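Local coordinates for protein putative modification methylase (Thermus thermophilus, PDB 2ZIG) that probably transfers a methyl group from S-adenosyl-L-methionine to the N4 amino group of cytosine in DNA, as a member of the N(4)/N(6)-methyltransferase family, at residues R30-S35 with L261-V266; A71-L76 with F113-D118; R92-V97 with E226-M231; A252-G257 with E275-E280. All coordinates share one frame; numbering follows the deposited sequence.

Contact 1 of 4, residues R30-S35 with L261-V266; sequences REVLAS and LGVELV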
loop_
_atom_site.group_PDB
_atom_site.type_symbol
_atom_site.label_atom_id
_atom_site.label_comp_id
_atom_site.label_asym_id
_atom_site.label_seq_id
_atom_site.Cartn_x
_atom_site.Cartn_y
_atom_site.Cartn_z
ATOM N N ARG B 30 -19.754 -13.706 -8.097
ATOM C CA ARG B 30 -19.615 -14.879 -7.236
ATOM C C ARG B 30 -20.332 -16.093 -7.816
ATOM O O ARG B 30 -19.738 -17.165 -7.987
ATOM C CB ARG B 30 -20.183 -14.578 -5.852
ATOM C CG ARG B 30 -19.589 -15.410 -4.724
ATOM C CD ARG B 30 -19.771 -16.908 -4.920
ATOM N NE ARG B 30 -21.159 -17.290 -5.179
ATOM C CZ ARG B 30 -22.200 -16.877 -4.463
ATOM N NH1 ARG B 30 -22.020 -16.056 -3.435
ATOM N NH2 ARG B 30 -23.422 -17.289 -4.775
ATOM N N GLU B 31 -21.613 -15.914 -8.114
ATOM C CA GLU B 31 -22.431 -16.986 -8.665
ATOM C C GLU B 31 -21.855 -17.578 -9.949
ATOM O O GLU B 31 -21.744 -18.794 -10.079
ATOM C CB GLU B 31 -23.845 -16.472 -8.923
ATOM C CG GLU B 31 -24.494 -15.857 -7.694
ATOM C CD GLU B 31 -25.938 -15.455 -7.932
ATOM O OE1 GLU B 31 -26.540 -14.821 -7.032
ATOM O OE2 GLU B 31 -26.468 -15.776 -9.018
ATOM N N VAL B 32 -21.488 -16.718 -10.894
ATOM C CA VAL B 32 -20.937 -17.179 -12.163
ATOM C C VAL B 32 -19.605 -17.891 -11.969
ATOM O O VAL B 32 -19.396 -18.985 -12.491
ATOM C CB VAL B 32 -20.752 -16.005 -13.147
ATOM C CG1 VAL B 32 -20.101 -16.491 -14.435
ATOM C CG2 VAL B 32 -22.106 -15.373 -13.449
ATOM N N LEU B 33 -18.702 -17.279 -11.211
ATOM C CA LEU B 33 -17.404 -17.894 -10.975
ATOM C C LEU B 33 -17.565 -19.261 -10.322
ATOM O O LEU B 33 -16.882 -20.219 -10.687
ATOM C CB LEU B 33 -16.533 -17.001 -10.084
ATOM C CG LEU B 33 -16.140 -15.625 -10.631
ATOM C CD1 LEU B 33 -15.193 -14.958 -9.659
ATOM C CD2 LEU B 33 -15.493 -15.763 -11.994
ATOM N N ALA B 34 -18.474 -19.348 -9.355
ATOM C CA ALA B 34 -18.712 -20.603 -8.653
ATOM C C ALA B 34 -19.102 -21.714 -9.618
ATOM O O ALA B 34 -18.985 -22.888 -9.288
ATOM C CB ALA B 34 -19.795 -20.422 -7.604
ATOM N N SER B 35 -19.551 -21.344 -10.813
ATOM C CA SER B 35 -19.961 -22.336 -11.797
ATOM C C SER B 35 -18.846 -22.764 -12.741
ATOM O O SER B 35 -19.091 -23.522 -13.682
ATOM C CB SER B 35 -21.144 -21.819 -12.614
ATOM O OG SER B 35 -20.725 -20.896 -13.597
ATOM N N LEU B 261 -11.689 -14.239 -20.424
ATOM C CA LEU B 261 -12.825 -14.732 -19.666
ATOM C C LEU B 261 -13.227 -13.594 -18.736
ATOM O O LEU B 261 -12.378 -13.011 -18.055
ATOM C CB LEU B 261 -12.442 -15.961 -18.837
ATOM C CG LEU B 261 -13.574 -16.626 -18.048
ATOM C CD1 LEU B 261 -14.632 -17.093 -19.036
ATOM C CD2 LEU B 261 -13.054 -17.805 -17.214
ATOM N N GLY B 262 -14.515 -13.267 -18.713
ATOM C CA GLY B 262 -14.961 -12.198 -17.843
ATOM C C GLY B 262 -16.374 -12.320 -17.316
ATOM O O GLY B 262 -17.176 -13.130 -17.792
ATOM N N VAL B 263 -16.666 -11.502 -16.313
ATOM C CA VAL B 263 -17.988 -11.439 -15.704
ATOM C C VAL B 263 -18.323 -9.965 -15.512
ATOM O O VAL B 263 -17.498 -9.202 -15.008
ATOM C CB VAL B 263 -18.023 -12.116 -14.325
ATOM C CG1 VAL B 263 -19.447 -12.071 -13.767
ATOM C CG2 VAL B 263 -17.537 -13.547 -14.436
ATOM N N GLU B 264 -19.519 -9.564 -15.929
ATOM C CA GLU B 264 -19.957 -8.180 -15.783
ATOM C C GLU B 264 -21.387 -8.171 -15.270
ATOM O O GLU B 264 -22.230 -8.944 -15.733
ATOM C CB GLU B 264 -19.860 -7.443 -17.123
ATOM C CG GLU B 264 -20.395 -6.012 -17.129
ATOM C CD GLU B 264 -20.130 -5.259 -15.836
ATOM O OE1 GLU B 264 -19.037 -5.428 -15.245
ATOM O OE2 GLU B 264 -21.020 -4.484 -15.417
ATOM N N LEU B 265 -21.653 -7.299 -14.304
ATOM C CA LEU B 265 -22.980 -7.198 -13.706
ATOM C C LEU B 265 -24.006 -6.543 -14.612
ATOM O O LEU B 265 -25.115 -7.047 -14.762
ATOM C CB LEU B 265 -22.904 -6.409 -12.395
ATOM C CG LEU B 265 -24.231 -6.120 -11.686
ATOM C CD1 LEU B 265 -24.882 -7.431 -11.271
ATOM C CD2 LEU B 265 -23.979 -5.242 -10.464
ATOM N N VAL B 266 -23.631 -5.423 -15.217
ATOM C CA VAL B 266 -24.540 -4.668 -16.070
ATOM C C VAL B 266 -24.560 -5.071 -17.540
ATOM O O VAL B 266 -23.565 -4.926 -18.254
ATOM C CB VAL B 266 -24.229 -3.150 -15.988
ATOM C CG1 VAL B 266 -25.205 -2.361 -16.854
ATOM C CG2 VAL B 266 -24.296 -2.683 -14.539
#

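Contact 2 of 4, residues A71-L76 with F113-D118; sequences AFLDEL and FPLHAD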
loop_
_atom_site.group_PDB
_atom_site.type_symbol
_atom_site.label_atom_id
_atom_site.label_comp_id
_atom_site.label_asym_id
_atom_site.label_seq_id
_atom_site.Cartn_x
_atom_site.Cartn_y
_atom_site.Cartn_z
ATOM N N ALA B 71 -19.242 -4.214 4.608
ATOM C CA ALA B 71 -20.117 -5.060 3.806
ATOM C C ALA B 71 -19.571 -5.170 2.376
ATOM O O ALA B 71 -19.633 -6.232 1.757
ATOM C CB ALA B 71 -21.525 -4.487 3.795
ATOM N N PHE B 72 -19.042 -4.067 1.858
ATOM C CA PHE B 72 -18.473 -4.052 0.518
ATOM C C PHE B 72 -17.270 -4.992 0.500
ATOM O O PHE B 72 -17.149 -5.846 -0.373
ATOM C CB PHE B 72 -18.041 -2.629 0.145
ATOM C CG PHE B 72 -17.418 -2.521 -1.219
ATOM C CD1 PHE B 72 -18.108 -2.947 -2.352
ATOM C CD2 PHE B 72 -16.139 -1.997 -1.372
ATOM C CE1 PHE B 72 -17.528 -2.856 -3.622
ATOM C CE2 PHE B 72 -15.549 -1.901 -2.640
ATOM C CZ PHE B 72 -16.245 -2.331 -3.764
ATOM N N LEU B 73 -16.384 -4.836 1.476
ATOM C CA LEU B 73 -15.205 -5.690 1.571
ATOM C C LEU B 73 -15.607 -7.159 1.600
ATOM O O LEU B 73 -14.999 -7.996 0.931
ATOM C CB LEU B 73 -14.411 -5.350 2.829
ATOM C CG LEU B 73 -13.644 -4.030 2.772
ATOM C CD1 LEU B 73 -12.998 -3.747 4.115
ATOM C CD2 LEU B 73 -12.590 -4.119 1.672
ATOM N N ASP B 74 -16.643 -7.463 2.378
ATOM C CA ASP B 74 -17.141 -8.827 2.504
ATOM C C ASP B 74 -17.647 -9.346 1.165
ATOM O O ASP B 74 -17.511 -10.530 0.860
ATOM C CB ASP B 74 -18.255 -8.879 3.559
ATOM C CG ASP B 74 -17.716 -8.789 4.981
ATOM O OD1 ASP B 74 -18.498 -8.455 5.896
ATOM O OD2 ASP B 74 -16.511 -9.064 5.187
ATOM N N GLU B 75 -18.227 -8.461 0.362
ATOM C CA GLU B 75 -18.723 -8.866 -0.948
ATOM C C GLU B 75 -17.535 -9.271 -1.813
ATOM O O GLU B 75 -17.551 -10.321 -2.463
ATOM C CB GLU B 75 -19.474 -7.716 -1.618
ATOM C CG GLU B 75 -20.745 -7.301 -0.905
ATOM C CD GLU B 75 -21.406 -6.096 -1.558
ATOM O OE1 GLU B 75 -21.626 -6.137 -2.791
ATOM O OE2 GLU B 75 -21.709 -5.113 -0.843
ATOM N N LEU B 76 -16.503 -8.432 -1.810
ATOM C CA LEU B 76 -15.302 -8.701 -2.584
ATOM C C LEU B 76 -14.679 -10.027 -2.163
ATOM O O LEU B 76 -14.225 -10.799 -3.005
ATOM C CB LEU B 76 -14.270 -7.583 -2.387
ATOM C CG LEU B 76 -14.656 -6.141 -2.722
ATOM C CD1 LEU B 76 -13.440 -5.255 -2.487
ATOM C CD2 LEU B 76 -15.120 -6.021 -4.167
ATOM N N PHE B 113 -10.273 5.999 2.853
ATOM C CA PHE B 113 -10.468 4.602 3.198
ATOM C C PHE B 113 -9.309 3.853 2.547
ATOM O O PHE B 113 -9.112 3.951 1.340
ATOM C CB PHE B 113 -11.813 4.094 2.663
ATOM C CG PHE B 113 -12.944 4.229 3.651
ATOM C CD1 PHE B 113 -12.943 3.488 4.827
ATOM C CD2 PHE B 113 -13.981 5.129 3.428
ATOM C CE1 PHE B 113 -13.959 3.645 5.773
ATOM C CE2 PHE B 113 -15.002 5.294 4.367
ATOM C CZ PHE B 113 -14.989 4.551 5.543
ATOM N N PRO B 114 -8.510 3.123 3.345
ATOM C CA PRO B 114 -7.358 2.359 2.842
ATOM C C PRO B 114 -7.772 1.067 2.129
ATOM O O PRO B 114 -7.365 -0.027 2.518
ATOM C CB PRO B 114 -6.556 2.084 4.110
ATOM C CG PRO B 114 -7.641 1.867 5.127
ATOM C CD PRO B 114 -8.628 2.989 4.811
ATOM N N LEU B 115 -8.579 1.212 1.083
ATOM C CA LEU B 115 -9.082 0.078 0.316
ATOM C C LEU B 115 -8.042 -0.979 -0.053
ATOM O O LEU B 115 -8.266 -2.174 0.153
ATOM C CB LEU B 115 -9.737 0.575 -0.969
ATOM C CG LEU B 115 -11.127 0.050 -1.341
ATOM C CD1 LEU B 115 -11.317 0.223 -2.844
ATOM C CD2 LEU B 115 -11.292 -1.414 -0.942
ATOM N N HIS B 116 -6.910 -0.545 -0.606
ATOM C CA HIS B 116 -5.879 -1.483 -1.026
ATOM C C HIS B 116 -5.343 -2.297 0.154
ATOM O O HIS B 116 -5.038 -3.485 0.014
ATOM C CB HIS B 116 -4.714 -0.750 -1.711
ATOM C CG HIS B 116 -3.674 -0.242 -0.757
ATOM N ND1 HIS B 116 -3.830 0.917 -0.026
ATOM C CD2 HIS B 116 -2.483 -0.766 -0.381
ATOM C CE1 HIS B 116 -2.781 1.086 0.758
ATOM N NE2 HIS B 116 -1.949 0.079 0.563
ATOM N N ALA B 117 -5.225 -1.657 1.312
ATOM C CA ALA B 117 -4.707 -2.334 2.491
ATOM C C ALA B 117 -5.712 -3.344 3.037
ATOM O O ALA B 117 -5.332 -4.433 3.463
ATOM C CB ALA B 117 -4.345 -1.313 3.565
ATOM N N ASP B 118 -6.990 -2.978 3.033
ATOM C CA ASP B 118 -8.031 -3.876 3.513
ATOM C C ASP B 118 -8.089 -5.091 2.604
ATOM O O ASP B 118 -8.286 -6.215 3.070
ATOM C CB ASP B 118 -9.392 -3.164 3.532
ATOM C CG ASP B 118 -9.603 -2.352 4.802
ATOM O OD1 ASP B 118 -9.545 -2.958 5.892
ATOM O OD2 ASP B 118 -9.818 -1.123 4.720
#

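Contact 3 of 4, residues R92-V97 with E226-M231; sequences RLVIVV and ERLVRM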
loop_
_atom_site.group_PDB
_atom_site.type_symbol
_atom_site.label_atom_id
_atom_site.label_comp_id
_atom_site.label_asym_id
_atom_site.label_seq_id
_atom_site.Cartn_x
_atom_site.Cartn_y
_atom_site.Cartn_z
ATOM N N ARG B 92 -1.980 -15.984 -10.304
ATOM C CA ARG B 92 -2.188 -14.881 -9.382
ATOM C C ARG B 92 -3.381 -14.002 -9.676
ATOM O O ARG B 92 -3.898 -13.961 -10.795
ATOM C CB ARG B 92 -0.923 -14.012 -9.309
ATOM C CG ARG B 92 -0.555 -13.290 -10.602
ATOM C CD ARG B 92 0.686 -12.413 -10.414
ATOM N NE ARG B 92 1.881 -13.217 -10.163
ATOM C CZ ARG B 92 3.046 -12.728 -9.746
ATOM N NH1 ARG B 92 3.191 -11.425 -9.523
ATOM N NH2 ARG B 92 4.072 -13.545 -9.553
ATOM N N LEU B 93 -3.825 -13.316 -8.631
ATOM C CA LEU B 93 -4.925 -12.376 -8.718
ATOM C C LEU B 93 -4.289 -10.984 -8.608
ATOM O O LEU B 93 -3.674 -10.649 -7.595
ATOM C CB LEU B 93 -5.909 -12.621 -7.572
ATOM C CG LEU B 93 -6.836 -11.488 -7.128
ATOM C CD1 LEU B 93 -7.917 -11.221 -8.164
ATOM C CD2 LEU B 93 -7.455 -11.871 -5.803
ATOM N N VAL B 94 -4.414 -10.194 -9.668
ATOM C CA VAL B 94 -3.853 -8.844 -9.695
ATOM C C VAL B 94 -5.023 -7.881 -9.545
ATOM O O VAL B 94 -5.979 -7.938 -10.317
ATOM C CB VAL B 94 -3.134 -8.559 -11.037
ATOM C CG1 VAL B 94 -2.462 -7.192 -10.998
ATOM C CG2 VAL B 94 -2.098 -9.627 -11.305
ATOM N N ILE B 95 -4.953 -7.001 -8.553
ATOM C CA ILE B 95 -6.035 -6.055 -8.304
ATOM C C ILE B 95 -5.573 -4.595 -8.359
ATOM O O ILE B 95 -4.740 -4.162 -7.560
ATOM C CB ILE B 95 -6.679 -6.331 -6.928
ATOM C CG1 ILE B 95 -7.072 -7.813 -6.828
ATOM C CG2 ILE B 95 -7.905 -5.469 -6.749
ATOM C CD1 ILE B 95 -7.544 -8.250 -5.449
ATOM N N VAL B 96 -6.111 -3.848 -9.317
ATOM C CA VAL B 96 -5.766 -2.438 -9.477
ATOM C C VAL B 96 -6.755 -1.663 -8.618
ATOM O O VAL B 96 -7.942 -1.583 -8.936
ATOM C CB VAL B 96 -5.880 -2.012 -10.948
ATOM C CG1 VAL B 96 -5.498 -0.543 -11.098
ATOM C CG2 VAL B 96 -4.978 -2.906 -11.807
ATOM N N VAL B 97 -6.251 -1.107 -7.516
ATOM C CA VAL B 97 -7.081 -0.382 -6.556
ATOM C C VAL B 97 -6.541 0.984 -6.177
ATOM O O VAL B 97 -5.370 1.114 -5.847
ATOM C CB VAL B 97 -7.188 -1.127 -5.198
ATOM C CG1 VAL B 97 -8.510 -0.822 -4.560
ATOM C CG2 VAL B 97 -6.956 -2.597 -5.369
ATOM N N GLU B 226 -2.491 -4.616 -20.671
ATOM C CA GLU B 226 -1.656 -5.402 -21.576
ATOM C C GLU B 226 -0.319 -5.737 -20.937
ATOM O O GLU B 226 0.204 -6.824 -21.115
ATOM C CB GLU B 226 -1.434 -4.661 -22.893
ATOM C CG GLU B 226 -2.698 -4.485 -23.694
ATOM C CD GLU B 226 -2.476 -3.674 -24.947
ATOM O OE1 GLU B 226 -1.848 -2.600 -24.846
ATOM O OE2 GLU B 226 -2.933 -4.098 -26.029
ATOM N N ARG B 227 0.231 -4.789 -20.194
ATOM C CA ARG B 227 1.507 -4.989 -19.525
ATOM C C ARG B 227 1.385 -6.127 -18.500
ATOM O O ARG B 227 2.252 -6.994 -18.417
ATOM C CB ARG B 227 1.925 -3.674 -18.855
ATOM C CG ARG B 227 3.355 -3.610 -18.368
ATOM C CD ARG B 227 3.731 -2.182 -17.925
ATOM N NE ARG B 227 3.927 -1.262 -19.049
ATOM C CZ ARG B 227 4.416 -0.027 -18.935
ATOM N NH1 ARG B 227 4.756 0.457 -17.739
ATOM N NH2 ARG B 227 4.604 0.716 -20.020
ATOM N N LEU B 228 0.297 -6.140 -17.738
ATOM C CA LEU B 228 0.095 -7.177 -16.728
ATOM C C LEU B 228 -0.077 -8.555 -17.373
ATOM O O LEU B 228 0.523 -9.535 -16.929
ATOM C CB LEU B 228 -1.115 -6.824 -15.852
ATOM C CG LEU B 228 -0.874 -5.572 -14.988
ATOM C CD1 LEU B 228 -2.182 -5.091 -14.338
ATOM C CD2 LEU B 228 0.186 -5.899 -13.919
ATOM N N VAL B 229 -0.880 -8.623 -18.431
ATOM C CA VAL B 229 -1.088 -9.884 -19.127
ATOM C C VAL B 229 0.258 -10.440 -19.601
ATOM O O VAL B 229 0.573 -11.606 -19.365
ATOM C CB VAL B 229 -2.020 -9.713 -20.351
ATOM C CG1 VAL B 229 -2.044 -11.000 -21.180
ATOM C CG2 VAL B 229 -3.430 -9.380 -19.892
ATOM N N ARG B 230 1.060 -9.599 -20.251
ATOM C CA ARG B 230 2.360 -10.034 -20.761
ATOM C C ARG B 230 3.321 -10.469 -19.667
ATOM O O ARG B 230 4.173 -11.328 -19.891
ATOM C CB ARG B 230 3.007 -8.917 -21.581
ATOM C CG ARG B 230 2.174 -8.478 -22.780
ATOM C CD ARG B 230 2.907 -7.433 -23.579
ATOM N NE ARG B 230 4.187 -7.945 -24.057
ATOM C CZ ARG B 230 5.151 -7.186 -24.560
ATOM N NH1 ARG B 230 4.980 -5.870 -24.647
ATOM N NH2 ARG B 230 6.280 -7.745 -24.979
ATOM N N MET B 231 3.179 -9.879 -18.484
ATOM C CA MET B 231 4.061 -10.198 -17.367
ATOM C C MET B 231 3.650 -11.404 -16.537
ATOM O O MET B 231 4.502 -12.089 -15.986
ATOM C CB MET B 231 4.161 -9.013 -16.402
ATOM C CG MET B 231 4.776 -7.750 -16.952
ATOM S SD MET B 231 4.435 -6.410 -15.783
ATOM C CE MET B 231 5.491 -6.909 -14.338
#

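Contact 4 of 4, residues A252-G257 with E275-E280; sequences AAARWG and ERFARE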
loop_
_atom_site.group_PDB
_atom_site.type_symbol
_atom_site.label_atom_id
_atom_site.label_comp_id
_atom_site.label_asym_id
_atom_site.label_seq_id
_atom_site.Cartn_x
_atom_site.Cartn_y
_atom_site.Cartn_z
ATOM N N ALA B 252 -7.176 -6.527 -23.580
ATOM C CA ALA B 252 -5.733 -6.643 -23.394
ATOM C C ALA B 252 -5.324 -8.102 -23.553
ATOM O O ALA B 252 -4.322 -8.410 -24.180
ATOM C CB ALA B 252 -5.331 -6.141 -22.013
ATOM N N ALA B 253 -6.111 -9.001 -22.983
ATOM C CA ALA B 253 -5.820 -10.429 -23.068
ATOM C C ALA B 253 -5.856 -10.934 -24.514
ATOM O O ALA B 253 -4.906 -11.552 -24.996
ATOM C CB ALA B 253 -6.819 -11.204 -22.222
ATOM N N ALA B 254 -6.950 -10.658 -25.211
ATOM C CA ALA B 254 -7.096 -11.105 -26.589
ATOM C C ALA B 254 -6.062 -10.510 -27.545
ATOM O O ALA B 254 -5.595 -11.187 -28.460
ATOM C CB ALA B 254 -8.493 -10.800 -27.082
ATOM N N ARG B 255 -5.702 -9.248 -27.344
ATOM C CA ARG B 255 -4.721 -8.618 -28.229
ATOM C C ARG B 255 -3.363 -9.289 -28.106
ATOM O O ARG B 255 -2.543 -9.192 -29.011
ATOM C CB ARG B 255 -4.582 -7.129 -27.918
ATOM C CG ARG B 255 -5.779 -6.286 -28.320
ATOM C CD ARG B 255 -5.671 -4.903 -27.700
ATOM N NE ARG B 255 -4.500 -4.172 -28.168
ATOM C CZ ARG B 255 -4.440 -3.540 -29.334
ATOM N NH1 ARG B 255 -3.338 -2.891 -29.697
ATOM N NH2 ARG B 255 -5.495 -3.548 -30.137
ATOM N N TRP B 256 -3.135 -9.981 -26.993
ATOM C CA TRP B 256 -1.861 -10.660 -26.772
ATOM C C TRP B 256 -1.890 -12.185 -26.796
ATOM O O TRP B 256 -1.077 -12.841 -26.156
ATOM C CB TRP B 256 -1.226 -10.160 -25.470
ATOM C CG TRP B 256 -0.707 -8.792 -25.661
ATOM C CD1 TRP B 256 -1.408 -7.625 -25.541
ATOM C CD2 TRP B 256 0.561 -8.441 -26.223
ATOM N NE1 TRP B 256 -0.658 -6.573 -26.010
ATOM C CE2 TRP B 256 0.551 -7.046 -26.437
ATOM C CE3 TRP B 256 1.701 -9.172 -26.571
ATOM C CZ2 TRP B 256 1.639 -6.368 -26.989
ATOM C CZ3 TRP B 256 2.786 -8.495 -27.119
ATOM C CH2 TRP B 256 2.743 -7.107 -27.323
ATOM N N GLY B 257 -2.826 -12.754 -27.545
ATOM C CA GLY B 257 -2.883 -14.200 -27.639
ATOM C C GLY B 257 -3.264 -14.983 -26.393
ATOM O O GLY B 257 -2.905 -16.151 -26.273
ATOM N N GLU B 275 -18.887 -4.442 -28.201
ATOM C CA GLU B 275 -18.656 -3.487 -29.287
ATOM C C GLU B 275 -17.226 -2.944 -29.250
ATOM O O GLU B 275 -16.575 -2.791 -30.283
ATOM C CB GLU B 275 -19.666 -2.330 -29.195
ATOM C CG GLU B 275 -21.133 -2.751 -29.452
ATOM C CD GLU B 275 -22.153 -1.667 -29.106
ATOM O OE1 GLU B 275 -23.365 -1.936 -29.217
ATOM O OE2 GLU B 275 -21.758 -0.548 -28.720
ATOM N N ARG B 276 -16.742 -2.658 -28.046
ATOM C CA ARG B 276 -15.397 -2.135 -27.872
ATOM C C ARG B 276 -14.392 -3.211 -28.278
ATOM O O ARG B 276 -13.447 -2.949 -29.023
ATOM C CB ARG B 276 -15.173 -1.730 -26.406
ATOM C CG ARG B 276 -13.855 -1.024 -26.162
ATOM C CD ARG B 276 -13.559 -0.824 -24.674
ATOM N NE ARG B 276 -12.179 -0.387 -24.477
ATOM C CZ ARG B 276 -11.601 -0.213 -23.293
ATOM N NH1 ARG B 276 -10.337 0.187 -23.231
ATOM N NH2 ARG B 276 -12.276 -0.437 -22.175
ATOM N N PHE B 277 -14.618 -4.426 -27.788
ATOM C CA PHE B 277 -13.754 -5.563 -28.068
ATOM C C PHE B 277 -13.569 -5.737 -29.569
ATOM O O PHE B 277 -12.443 -5.834 -30.058
ATOM C CB PHE B 277 -14.376 -6.829 -27.481
ATOM C CG PHE B 277 -13.494 -8.049 -27.560
ATOM C CD1 PHE B 277 -12.718 -8.432 -26.470
ATOM C CD2 PHE B 277 -13.486 -8.844 -28.701
ATOM C CE1 PHE B 277 -11.952 -9.597 -26.509
ATOM C CE2 PHE B 277 -12.724 -10.011 -28.757
ATOM C CZ PHE B 277 -11.954 -10.392 -27.655
ATOM N N ALA B 278 -14.683 -5.774 -30.296
ATOM C CA ALA B 278 -14.649 -5.947 -31.742
ATOM C C ALA B 278 -13.998 -4.750 -32.421
ATOM O O ALA B 278 -13.647 -4.803 -33.595
ATOM C CB ALA B 278 -16.071 -6.152 -32.282
ATOM N N ARG B 279 -13.835 -3.671 -31.669
ATOM C CA ARG B 279 -13.238 -2.454 -32.192
ATOM C C ARG B 279 -11.726 -2.488 -31.963
ATOM O O ARG B 279 -10.947 -2.037 -32.802
ATOM C CB ARG B 279 -13.858 -1.258 -31.463
ATOM C CG ARG B 279 -13.890 0.055 -32.220
ATOM C CD ARG B 279 -14.534 1.131 -31.342
ATOM N NE ARG B 279 -15.881 0.751 -30.919
ATOM C CZ ARG B 279 -16.394 0.989 -29.715
ATOM N NH1 ARG B 279 -17.630 0.601 -29.437
ATOM N NH2 ARG B 279 -15.674 1.604 -28.784
ATOM N N GLU B 280 -11.319 -3.060 -30.833
ATOM C CA GLU B 280 -9.905 -3.127 -30.459
ATOM C C GLU B 280 -9.228 -4.474 -30.728
ATOM O O GLU B 280 -8.007 -4.571 -30.663
ATOM C CB GLU B 280 -9.754 -2.806 -28.968
ATOM C CG GLU B 280 -10.679 -1.711 -28.457
ATOM C CD GLU B 280 -10.162 -0.315 -28.716
ATOM O OE1 GLU B 280 -9.760 -0.021 -29.862
ATOM O OE2 GLU B 280 -10.166 0.498 -27.769
#

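Contact 1 of 4, residues R30-S35 with L261-V266
Both methyls that helix 30-34 sets against strand 261-264 land on one branch of Val-263. Its CG2 lies 3.9 Å from Val-32 CG1 and equally 3.9 Å from Leu-33 CD2, so two consecutive helix residues share a single methyl of the strand. Val-32 and Val-263 run side by side but point opposite ways; with CG1 of Val-32 anti to the backbone N (chi1 177°), that branch is the one laid against the strand, while Val-263 CG1 stands farther off, 4.2 Å from Val-32 CB. Leu-33 instead crosses Val-263 at a slant, and the Leu-33 side chain also touches Leu-240, Glu-82 and Leu-86. A beta-branched valine suits the strand and offers a methyl close to the backbone, where the helix packs over it. This is the sheet-to-helix layer of the Rossmann-like fold of AdoMet-dependent methyltransferases, and Glu-264, at the end of the same strand, binds S-adenosyl-L-methionine, as do Asp-28, just before helix 29-34, and Ala-29, its first residue. The Glu-264 carboxylate is held by Gly-245 N at OE1 and by Val-266 N, which meets OE2 from above the carboxylate plane. The solvent side, with partly exposed Val-32 and exposed Ser-35, is looser. There Ser-35 OG donates to Val-32 O at 2.6 Å, in the carbonyl plane and on a lone pair; the same oxygen also accepts from Ser-35 N.

Contact 2 of 4, residues A71-L76 with F113-D118
Leu-73 reaches across to Leu-115 and Asp-118 from the middle of the segment 71-76, and Phe-72 and Leu-76 lie on the same buried face. Phe-72 comes first: its CB is directed toward the second helix, but its ring stays just beyond touching distance and has the CG of Leu-76, one turn on, 4.2 Å above its centre. Leu-73 then makes the contact with both branches. Its CD1 touches Asp-118 CB and also lies against the carboxylate carbon, 3.7 Å from Asp-118 CG, and its CD2 meets CD2 of Leu-115 at 4.0 Å. The leucine chains lie alongside, pointing oppositely, whereas Leu-73 and Asp-118 cross at about a right angle. Leu-73 CG lies anti to the carbonyl carbon (chi1 -73°), which carries both methyls toward helix 115-125. Cut back to an alanine, Leu-73 would lose both methyls, and Leu-115 CD2 and the CB and CG of Asp-118 would probably be left facing a gap. The Asp-118 carboxylate is taken up by Tyr-69 OH through OD2 and by Arg-124 of the second subunit through OD1. Exposed Asp-74 makes a salt bridge to Arg-122. Leu-76, the last residue, continues the apolar face onto Ile-119 and Pro-48. Helix 66-86 thus packs along the start of helix 115-125, which follows strand 91-97 and also meets the second subunit, where His-116 meets its counterpart.

Contact 3 of 4, residues R92-V97 with E226-M231
Strand 92-97 and helix 226-231 come nearest at Val-94 and Leu-228, whose CA atoms are 8.2 Å apart, a spacing that leaves room for one layer of side chains. In the extended strand side chains alternate, so Val-94 and Val-96 aim their CB atoms at the helix while Ile-95 between them points away. Leu-228 supplies the helix side alone. Its CD1 lies 4.0 Å from Val-94 CG1. The leucine lies at a slant over Val-94 with both methyls, and CD1 alone extends to Val-96, a looser touch at 4.4 Å from Val-96 CG2. Valine, beta-branched, favours the extended strand, and the longer leucine reaches from the helix to span the gap. Leu-228 also rests on Val-45 of strand 41-46, the parallel neighbour of 91-97, while Val-94 touches Ile-170 of the antiparallel strand 167-174; helix 222-232 thus covers the middle of the central sheet.

Contact 4 of 4, residues A252-G257 with E275-E280
Arg-255 NH2 donates to the backbone oxygen of Glu-280 at 2.8 Å. The bond is bent at the hydrogen, with an N-H...O angle of 138°, yet the oxygen lies almost in the guanidinium plane and the donor in the carbonyl plane. The bend at chi3 (62°) brings NH2 round to the carbonyl at the end of helix 267-280. Small Ala-254 lets the CZ end of the Phe-277 ring approach closely, 3.5 Å from Ala-254 CB to Phe-277 CZ; the methyl meets the ring obliquely, near CZ and CE1. Strand 259-264 links the two helices in the chain; helix 248-255 joins parallel neighbours 238-241 and 259-264 in a beta-alpha-beta crossover of the Rossmann-like fold, and a Schellman motif with Gly-257 as C-prime, at positive phi, ends it. Farther out, Arg-255 NE has Glu-226 as its partner. Phe-277 also packs against Ile-251 and meets the ring of His-22, while Arg-276 NH2 donates to Thr-248 OG1, a residue that binds S-adenosyl-L-methionine.

Overall arrangement
Contacts 3 and 4 are joined directly: Glu-226 OE2 and Arg-255 NE form a salt bridge of 2.7 Å, linking helix 222-232 to helix 248-255. Contacts 2 and 3 also touch, through Leu-115 CD1 and Val-97 CG1 at 3.5 Å, and both reach the second subunit. Contact 1 touches none of the others, but its strand 259-264 joins the two helices of contact 4, the centres being 19 Å apart, and it shares the central sheet with contact 3. It contains Glu-264 of the S-adenosyl-L-methionine site, while in contact 4 the side chain of Glu-280 is about 8 Å from that of Thr-248. Contacts 2 and 4 lie on opposite sides of the chain's centre, about 30 Å between centres.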